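Local coordinates for monomethylamine methyltransferase MtmB1 (Methanosarcina barkeri, PDB 1NTH), which catalyses transfer of the methyl group from monomethylamine to the corrinoid cofactor of its partner protein MtmC, a step in methanogenesis from methylamine, at residues T223-E229 with Y249-I255; V98-F102 with T326-S330; V177-K181 with S215-T219. All coordinates share one frame; numbering follows the deposited sequence.

Interaction 1 of 3, residues T223-E229 with Y249-I255; sequences TCTDSHE and YKGNSDI
His228 and Tyr249 meet in two ways. His228 CB sits almost squarely above the phenol ring, 3.4 Å from the Tyr249 centroid, a CH-pi contact, while the imidazole turns an edge to the same ring in a T-shaped pair with planes at 69°. Asp254 covers a face of the imidazole: its carboxylate lies nearly parallel to the ring, and Asp254 CB makes a second CH-pi contact, 3.5 Å from the His228 centroid. The imidazole's rotation is fixed by a nearly straight bond from His228 NE2 to Thr223 O, 2.9 Å long and in the ring plane. Tyr249 holds CG anti to its carbonyl carbon (chi1 -68°), which lays the phenol over His228 CB and lets Tyr249 OH donate to Glu229 O at 2.8 Å. Replacing Tyr249 by an alanine would probably leave Glu229 O without this donor and strip the aromatic face from His228 CB. Ile255 joins through backbone and side chain: Ile255 O receives His228 N at 2.9 Å, Ile255 N gives a weak bond to Cys224 O, and Ile255 CG1 lies 3.3 Å from that oxygen. The contact closes a beta-alpha-beta crossover of the TIM barrel, helix 240-251 linking parallel strands 227-231 and 255-259.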
loop_
_atom_site.group_PDB
_atom_site.type_symbol
_atom_site.label_atom_id
_atom_site.label_comp_id
_atom_site.label_asym_id
_atom_site.label_seq_id
_atom_site.Cartn_x
_atom_site.Cartn_y
_atom_site.Cartn_z
ATOM N N THR A 223 0.826 3.850 -13.851
ATOM C CA THR A 223 1.646 3.176 -12.850
ATOM C C THR A 223 2.588 2.206 -13.566
ATOM O O THR A 223 2.540 2.084 -14.791
ATOM C CB THR A 223 0.778 2.414 -11.822
ATOM O OG1 THR A 223 1.610 1.939 -10.756
ATOM C CG2 THR A 223 0.071 1.241 -12.478
ATOM N N CYS A 224 3.433 1.503 -12.815
ATOM C CA CYS A 224 4.406 0.612 -13.443
ATOM C C CYS A 224 3.848 -0.530 -14.288
ATOM O O CYS A 224 4.572 -1.084 -15.111
ATOM C CB CYS A 224 5.381 0.058 -12.395
ATOM S SG CYS A 224 4.654 -1.081 -11.208
ATOM N N THR A 225 2.577 -0.874 -14.095
ATOM C CA THR A 225 1.947 -1.951 -14.852
ATOM C C THR A 225 1.307 -1.474 -16.156
ATOM O O THR A 225 0.565 -2.217 -16.806
ATOM C CB THR A 225 0.882 -2.662 -14.005
ATOM O OG1 THR A 225 0.029 -1.687 -13.401
ATOM C CG2 THR A 225 1.545 -3.494 -12.919
ATOM N N ASP A 226 1.588 -0.226 -16.523
ATOM C CA ASP A 226 1.087 0.344 -17.769
ATOM C C ASP A 226 2.286 0.502 -18.698
ATOM O O ASP A 226 3.420 0.591 -18.230
ATOM C CB ASP A 226 0.471 1.724 -17.535
ATOM C CG ASP A 226 -0.748 1.677 -16.639
ATOM O OD1 ASP A 226 -1.636 0.831 -16.885
ATOM O OD2 ASP A 226 -0.818 2.495 -15.703
ATOM N N SER A 227 2.038 0.530 -20.007
ATOM C CA SER A 227 3.125 0.707 -20.972
ATOM C C SER A 227 3.430 2.196 -21.103
ATOM O O SER A 227 2.536 2.991 -21.387
ATOM C CB SER A 227 2.738 0.141 -22.341
ATOM O OG SER A 227 2.663 -1.276 -22.311
ATOM N N HIS A 228 4.698 2.555 -20.902
ATOM C CA HIS A 228 5.155 3.942 -20.969
ATOM C C HIS A 228 5.846 4.205 -22.288
ATOM O O HIS A 228 6.877 3.621 -22.604
ATOM C CB HIS A 228 6.084 4.221 -19.795
ATOM C CG HIS A 228 5.403 4.079 -18.475
ATOM N ND1 HIS A 228 5.185 5.140 -17.626
ATOM C CD2 HIS A 228 4.810 3.006 -17.899
ATOM C CE1 HIS A 228 4.482 4.730 -16.585
ATOM N NE2 HIS A 228 4.242 3.439 -16.727
ATOM N N GLU A 229 5.262 5.123 -23.041
ATOM C CA GLU A 229 5.723 5.441 -24.374
ATOM C C GLU A 229 6.877 6.416 -24.538
ATOM O O GLU A 229 6.916 7.478 -23.918
ATOM C CB GLU A 229 4.522 5.953 -25.162
ATOM C CG GLU A 229 4.787 6.337 -26.593
ATOM C CD GLU A 229 3.556 6.958 -27.210
ATOM O OE1 GLU A 229 3.524 8.200 -27.361
ATOM O OE2 GLU A 229 2.611 6.200 -27.518
ATOM N N TYR A 249 11.393 6.759 -16.724
ATOM C CA TYR A 249 10.672 5.482 -16.741
ATOM C C TYR A 249 11.495 4.398 -16.038
ATOM O O TYR A 249 10.967 3.625 -15.236
ATOM C CB TYR A 249 10.390 5.039 -18.182
ATOM C CG TYR A 249 9.402 5.889 -18.962
ATOM C CD1 TYR A 249 9.370 5.822 -20.356
ATOM C CD2 TYR A 249 8.481 6.725 -18.325
ATOM C CE1 TYR A 249 8.450 6.559 -21.102
ATOM C CE2 TYR A 249 7.548 7.476 -19.069
ATOM C CZ TYR A 249 7.544 7.381 -20.455
ATOM O OH TYR A 249 6.634 8.099 -21.206
ATOM N N LYS A 250 12.789 4.341 -16.345
ATOM C CA LYS A 250 13.673 3.352 -15.733
ATOM C C LYS A 250 13.732 3.548 -14.226
ATOM O O LYS A 250 13.672 2.581 -13.464
ATOM C CB LYS A 250 15.087 3.474 -16.310
ATOM C CG LYS A 250 15.211 3.022 -17.762
ATOM C CD LYS A 250 16.517 3.503 -18.387
ATOM C CE LYS A 250 17.746 2.890 -17.726
ATOM N NZ LYS A 250 17.825 1.416 -17.944
ATOM N N GLY A 251 13.839 4.803 -13.804
ATOM C CA GLY A 251 13.924 5.110 -12.385
ATOM C C GLY A 251 12.679 4.793 -11.582
ATOM O O GLY A 251 12.736 4.760 -10.350
ATOM N N ASN A 252 11.564 4.566 -12.272
ATOM C CA ASN A 252 10.288 4.241 -11.629
ATOM C C ASN A 252 9.912 2.767 -11.827
ATOM O O ASN A 252 8.833 2.336 -11.417
ATOM C CB ASN A 252 9.163 5.124 -12.197
ATOM C CG ASN A 252 9.104 6.507 -11.552
ATOM O OD1 ASN A 252 9.993 6.898 -10.799
ATOM N ND2 ASN A 252 8.048 7.257 -11.861
ATOM N N SER A 253 10.794 2.001 -12.461
ATOM C CA SER A 253 10.542 0.584 -12.730
ATOM C C SER A 253 9.293 0.413 -13.605
ATOM O O SER A 253 8.523 -0.534 -13.439
ATOM C CB SER A 253 10.370 -0.192 -11.412
ATOM O OG SER A 253 10.599 -1.585 -11.600
ATOM N N ASP A 254 9.101 1.339 -14.542
ATOM C CA ASP A 254 7.958 1.300 -15.454
ATOM C C ASP A 254 8.193 0.394 -16.659
ATOM O O ASP A 254 9.315 0.284 -17.160
ATOM C CB ASP A 254 7.650 2.698 -16.020
ATOM C CG ASP A 254 7.074 3.651 -15.000
ATOM O OD1 ASP A 254 6.333 3.205 -14.099
ATOM O OD2 ASP A 254 7.338 4.867 -15.122
ATOM N N ILE A 255 7.130 -0.253 -17.133
ATOM C CA ILE A 255 7.233 -1.067 -18.339
ATOM C C ILE A 255 7.404 -0.025 -19.440
ATOM O O ILE A 255 6.604 0.909 -19.545
ATOM C CB ILE A 255 5.937 -1.873 -18.589
ATOM C CG1 ILE A 255 5.809 -2.994 -17.553
ATOM C CG2 ILE A 255 5.941 -2.439 -20.008
ATOM C CD1 ILE A 255 6.935 -4.000 -17.586
#

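Interaction 2 of 3, residues V98-F102 with T326-S330; sequences VQKEF and TDILS
Val98, Lys100 and Phe102 face Asp327, Ile328 and Leu329 in a mixed apolar, ionic and water-bridged contact near the N-terminal end of a TIM-barrel strand. Residues 326-330 form the loop from helix 309-325 into barrel strand 330-333; residues 98-102 lead into the first strand of the 101-104/111-114 hairpin. The apolar part has two centres. Val98 CG1 meets Ile328 CG1 at 3.8 Å, one side chain set roughly perpendicular to the other, while Val98 CG2 rests against the backbone and CB of Asp327. Farther along, Leu329 and Phe102 run side by side but point opposite ways, and Leu329 CD1 comes within 3.5 Å of Phe102 CE2. Trp293 meets the Phe102 ring as well.

The ionic part lies at the more exposed margin. Although Lys100 leaves the backbone directed away from its partner, the bend at chi2 (-63°) returns the ammonium, and Lys100 NZ reaches Asp327 OD1 at 2.6 Å from the anti side, 25° out of the carboxylate plane. Lys100 has two modelled conformers, so this salt bridge may be only partly populated; the other oxygen, Asp327 OD2, pairs with Lys115.

Two waters serve the backbones. One donates to Lys100 O and to Asp327 O, joining two acceptors that could not bond directly. The other accepts from Leu329 N at 3.0 Å and donates to Gln99 O at 2.8 Å. The loop is also braced internally by an ST turn, in which Ile328 N donates to Thr326 OG1 over 3.1 Å.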
loop_
_atom_site.group_PDB
_atom_site.type_symbol
_atom_site.label_atom_id
_atom_site.label_comp_id
_atom_site.label_asym_id
_atom_site.label_seq_id
_atom_site.Cartn_x
_atom_site.Cartn_y
_atom_site.Cartn_z
ATOM N N VAL A 98 17.048 -9.197 -23.472
ATOM C CA VAL A 98 15.800 -8.461 -23.582
ATOM C C VAL A 98 14.790 -9.017 -22.589
ATOM O O VAL A 98 14.941 -10.138 -22.104
ATOM C CB VAL A 98 15.211 -8.557 -25.009
ATOM C CG1 VAL A 98 16.161 -7.898 -26.003
ATOM C CG2 VAL A 98 14.974 -10.013 -25.386
ATOM N N GLN A 99 13.766 -8.226 -22.283
ATOM C CA GLN A 99 12.728 -8.665 -21.359
ATOM C C GLN A 99 11.982 -9.818 -22.024
ATOM O O GLN A 99 11.563 -9.714 -23.176
ATOM C CB GLN A 99 11.780 -7.507 -21.044
ATOM C CG GLN A 99 10.683 -7.854 -20.049
ATOM C CD GLN A 99 10.389 -6.719 -19.088
ATOM O OE1 GLN A 99 10.677 -5.555 -19.376
ATOM N NE2 GLN A 99 9.804 -7.050 -17.941
ATOM N N LYS A 100 11.824 -10.918 -21.291
ATOM C CA LYS A 100 11.175 -12.112 -21.822
ATOM C C LYS A 100 9.657 -12.044 -21.842
ATOM O O LYS A 100 9.019 -12.497 -22.794
ATOM C CB LYS A 100 11.603 -13.338 -21.013
ATOM C CG LYS A 100 13.092 -13.629 -21.045
ATOM C CD LYS A 100 13.563 -13.963 -22.446
ATOM C CE LYS A 100 15.022 -14.378 -22.439
ATOM N NZ LYS A 100 15.525 -14.706 -23.799
ATOM N N GLU A 101 9.082 -11.486 -20.784
ATOM C CA GLU A 101 7.634 -11.373 -20.673
ATOM C C GLU A 101 7.311 -10.354 -19.593
ATOM O O GLU A 101 8.193 -9.918 -18.852
ATOM C CB GLU A 101 7.033 -12.730 -20.289
ATOM C CG GLU A 101 7.401 -13.190 -18.884
ATOM C CD GLU A 101 6.825 -14.557 -18.541
ATOM O OE1 GLU A 101 7.448 -15.580 -18.899
ATOM O OE2 GLU A 101 5.742 -14.609 -17.921
ATOM N N PHE A 102 6.048 -9.959 -19.513
ATOM C CA PHE A 102 5.630 -9.013 -18.491
ATOM C C PHE A 102 4.118 -9.010 -18.364
ATOM O O PHE A 102 3.413 -9.586 -19.194
ATOM C CB PHE A 102 6.159 -7.597 -18.788
ATOM C CG PHE A 102 5.739 -7.041 -20.121
ATOM C CD1 PHE A 102 4.498 -6.436 -20.282
ATOM C CD2 PHE A 102 6.592 -7.120 -21.218
ATOM C CE1 PHE A 102 4.112 -5.913 -21.520
ATOM C CE2 PHE A 102 6.217 -6.603 -22.458
ATOM C CZ PHE A 102 4.975 -6.000 -22.608
ATOM N N THR A 326 15.401 -13.124 -32.473
ATOM C CA THR A 326 15.530 -12.481 -31.165
ATOM C C THR A 326 14.314 -12.810 -30.318
ATOM O O THR A 326 13.359 -13.431 -30.791
ATOM C CB THR A 326 15.610 -10.934 -31.255
ATOM O OG1 THR A 326 14.295 -10.396 -31.444
ATOM C CG2 THR A 326 16.498 -10.500 -32.411
ATOM N N ASP A 327 14.360 -12.380 -29.062
ATOM C CA ASP A 327 13.259 -12.593 -28.139
ATOM C C ASP A 327 12.595 -11.253 -27.832
ATOM O O ASP A 327 11.865 -11.116 -26.853
ATOM C CB ASP A 327 13.776 -13.244 -26.856
ATOM C CG ASP A 327 14.151 -14.700 -27.060
ATOM O OD1 ASP A 327 15.006 -15.206 -26.306
ATOM O OD2 ASP A 327 13.580 -15.343 -27.967
ATOM N N ILE A 328 12.851 -10.263 -28.683
ATOM C CA ILE A 328 12.278 -8.932 -28.511
ATOM C C ILE A 328 10.759 -8.960 -28.648
ATOM O O ILE A 328 10.230 -9.439 -29.649
ATOM C CB ILE A 328 12.844 -7.942 -29.563
ATOM C CG1 ILE A 328 14.349 -7.762 -29.345
ATOM C CG2 ILE A 328 12.131 -6.594 -29.457
ATOM C CD1 ILE A 328 15.029 -6.905 -30.413
ATOM N N LEU A 329 10.060 -8.447 -27.640
ATOM C CA LEU A 329 8.600 -8.398 -27.672
ATOM C C LEU A 329 8.196 -7.165 -28.477
ATOM O O LEU A 329 8.791 -6.098 -28.318
ATOM C CB LEU A 329 8.043 -8.312 -26.246
ATOM C CG LEU A 329 8.368 -9.528 -25.368
ATOM C CD1 LEU A 329 7.998 -9.224 -23.913
ATOM C CD2 LEU A 329 7.618 -10.749 -25.882
ATOM N N SER A 330 7.191 -7.301 -29.337
ATOM C CA SER A 330 6.790 -6.164 -30.163
ATOM C C SER A 330 5.306 -6.073 -30.484
ATOM O O SER A 330 4.527 -6.987 -30.219
ATOM C CB SER A 330 7.564 -6.194 -31.480
ATOM O OG SER A 330 7.076 -7.231 -32.312
HETATM O O HOH W 1 11.351 -7.621 -25.090
HETATM O O HOH W 2 10.554 -12.945 -25.271
#

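Interaction 3 of 3, residues V177-K181 with S215-T219; sequences VLAAK and SADCT
Lys181 and Ser215 make the polar part of this contact between helix 174-193 and the loop after helix 210-214. Lys181 NZ donates to Ser215 O at 2.8 Å, in the carbonyl plane and on a lone pair. The lysine chain runs extended until a last bend at chi4 (-66°) brings the ammonium to that oxygen; Lys181 CG passes 3.3 Å from the same Ser215 O. At the chain's base, Lys181 CB packs against Cys218 SG at 3.7 Å. Ser215 presses its hydroxyl into the helix surface, with OG 3.4 Å from Ala180 CB and the Val177 CG1 methyl beside it; Ala216 CB adds a looser apolar touch to Ala180. A water lies between the two backbones, within bonding reach of both Lys181 O and Ala216 O.

In the next shell, Ser215 OG is hydrogen-bonded to Gly212 O, which holds the hydroxyl towards the preceding helix. Lys181 NZ also bonds to Asn252 OD1 of a third subunit, and His248 of that subunit packs on the lysine. The ammonium is therefore shared between neutral oxygens of two chains, its charge probably stabilised by carbonyl and amide dipoles, and one lysine ties helix, loop and subunit interface together.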
loop_
_atom_site.group_PDB
_atom_site.type_symbol
_atom_site.label_atom_id
_atom_site.label_comp_id
_atom_site.label_asym_id
_atom_site.label_seq_id
_atom_site.Cartn_x
_atom_site.Cartn_y
_atom_site.Cartn_z
ATOM N N VAL A 177 0.625 19.391 -18.064
ATOM C CA VAL A 177 0.846 18.545 -16.890
ATOM C C VAL A 177 -0.502 18.011 -16.410
ATOM O O VAL A 177 -0.649 16.815 -16.141
ATOM C CB VAL A 177 1.525 19.335 -15.743
ATOM C CG1 VAL A 177 1.444 18.553 -14.430
ATOM C CG2 VAL A 177 2.988 19.592 -16.093
ATOM N N LEU A 178 -1.487 18.899 -16.309
ATOM C CA LEU A 178 -2.822 18.500 -15.869
ATOM C C LEU A 178 -3.381 17.412 -16.785
ATOM O O LEU A 178 -3.930 16.411 -16.311
ATOM C CB LEU A 178 -3.767 19.713 -15.858
ATOM C CG LEU A 178 -5.222 19.437 -15.459
ATOM C CD1 LEU A 178 -5.268 18.859 -14.048
ATOM C CD2 LEU A 178 -6.030 20.727 -15.533
ATOM N N ALA A 179 -3.239 17.598 -18.095
ATOM C CA ALA A 179 -3.742 16.617 -19.052
ATOM C C ALA A 179 -3.009 15.284 -18.946
ATOM O O ALA A 179 -3.627 14.223 -19.054
ATOM C CB ALA A 179 -3.634 17.164 -20.483
ATOM N N ALA A 180 -1.698 15.333 -18.729
ATOM C CA ALA A 180 -0.903 14.115 -18.621
ATOM C C ALA A 180 -1.390 13.228 -17.474
ATOM O O ALA A 180 -1.484 12.008 -17.622
ATOM C CB ALA A 180 0.574 14.466 -18.421
ATOM N N LYS A 181 -1.693 13.838 -16.334
ATOM C CA LYS A 181 -2.174 13.071 -15.187
ATOM C C LYS A 181 -3.638 12.690 -15.373
ATOM O O LYS A 181 -4.026 11.541 -15.153
ATOM C CB LYS A 181 -2.035 13.881 -13.893
ATOM C CG LYS A 181 -0.607 14.244 -13.509
ATOM C CD LYS A 181 -0.588 14.939 -12.154
ATOM C CE LYS A 181 0.781 15.528 -11.821
ATOM N NZ LYS A 181 1.842 14.495 -11.632
ATOM N N SER A 215 5.344 13.840 -15.890
ATOM C CA SER A 215 4.341 14.089 -14.854
ATOM C C SER A 215 3.204 13.067 -14.862
ATOM O O SER A 215 2.407 13.027 -13.926
ATOM C CB SER A 215 3.732 15.485 -15.022
ATOM O OG SER A 215 2.832 15.519 -16.119
ATOM N N ALA A 216 3.141 12.238 -15.901
ATOM C CA ALA A 216 2.064 11.256 -16.043
ATOM C C ALA A 216 1.953 10.170 -14.973
ATOM O O ALA A 216 0.847 9.699 -14.697
ATOM C CB ALA A 216 2.130 10.614 -17.426
ATOM N N ASP A 217 3.069 9.740 -14.392
ATOM C CA ASP A 217 2.996 8.720 -13.342
ATOM C C ASP A 217 2.414 9.382 -12.097
ATOM O O ASP A 217 3.005 10.308 -11.551
ATOM C CB ASP A 217 4.385 8.154 -13.008
ATOM C CG ASP A 217 4.817 7.045 -13.955
ATOM O OD1 ASP A 217 3.970 6.540 -14.719
ATOM O OD2 ASP A 217 6.008 6.663 -13.922
ATOM N N CYS A 218 1.254 8.914 -11.651
ATOM C CA CYS A 218 0.620 9.495 -10.473
ATOM C C CYS A 218 -0.438 8.568 -9.899
ATOM O O CYS A 218 -0.878 7.625 -10.561
ATOM C CB CYS A 218 -0.026 10.840 -10.825
ATOM S SG CYS A 218 -1.341 10.742 -12.060
ATOM N N THR A 219 -0.842 8.841 -8.663
ATOM C CA THR A 219 -1.858 8.029 -8.009
ATOM C C THR A 219 -3.152 8.117 -8.797
ATOM O O THR A 219 -3.633 9.212 -9.099
ATOM C CB THR A 219 -2.112 8.506 -6.570
ATOM O OG1 THR A 219 -0.912 8.355 -5.805
ATOM C CG2 THR A 219 -3.220 7.688 -5.923
HETATM O O HOH W 3 -1.756 9.560 -15.440
#

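Interactions 1 and 3, with centres 13 Å apart, meet at Asp217, whose OD2 is 3.0 Å from Asn252 ND2, a probable hydrogen bond, and only 2.5 Å from Asp254 OD2, a close approach of like charges. The bond between Lys181 and Asn252 of the third subunit brings interaction 3 of one chain to interaction 1 of another as well. Interactions 1 and 2, 15 Å between centres, meet where Ile255 packs on Phe102, and both touch the second subunit. Interactions 2 and 3 stay separate, nearest atoms about 14 Å apart. Glu229 OE2, in the conformer given, is hydrogen-bonded to NZ of pyrrolysine 202, the UAG-encoded residue thought to hold the methylamine, so interaction 1 probably borders the active site.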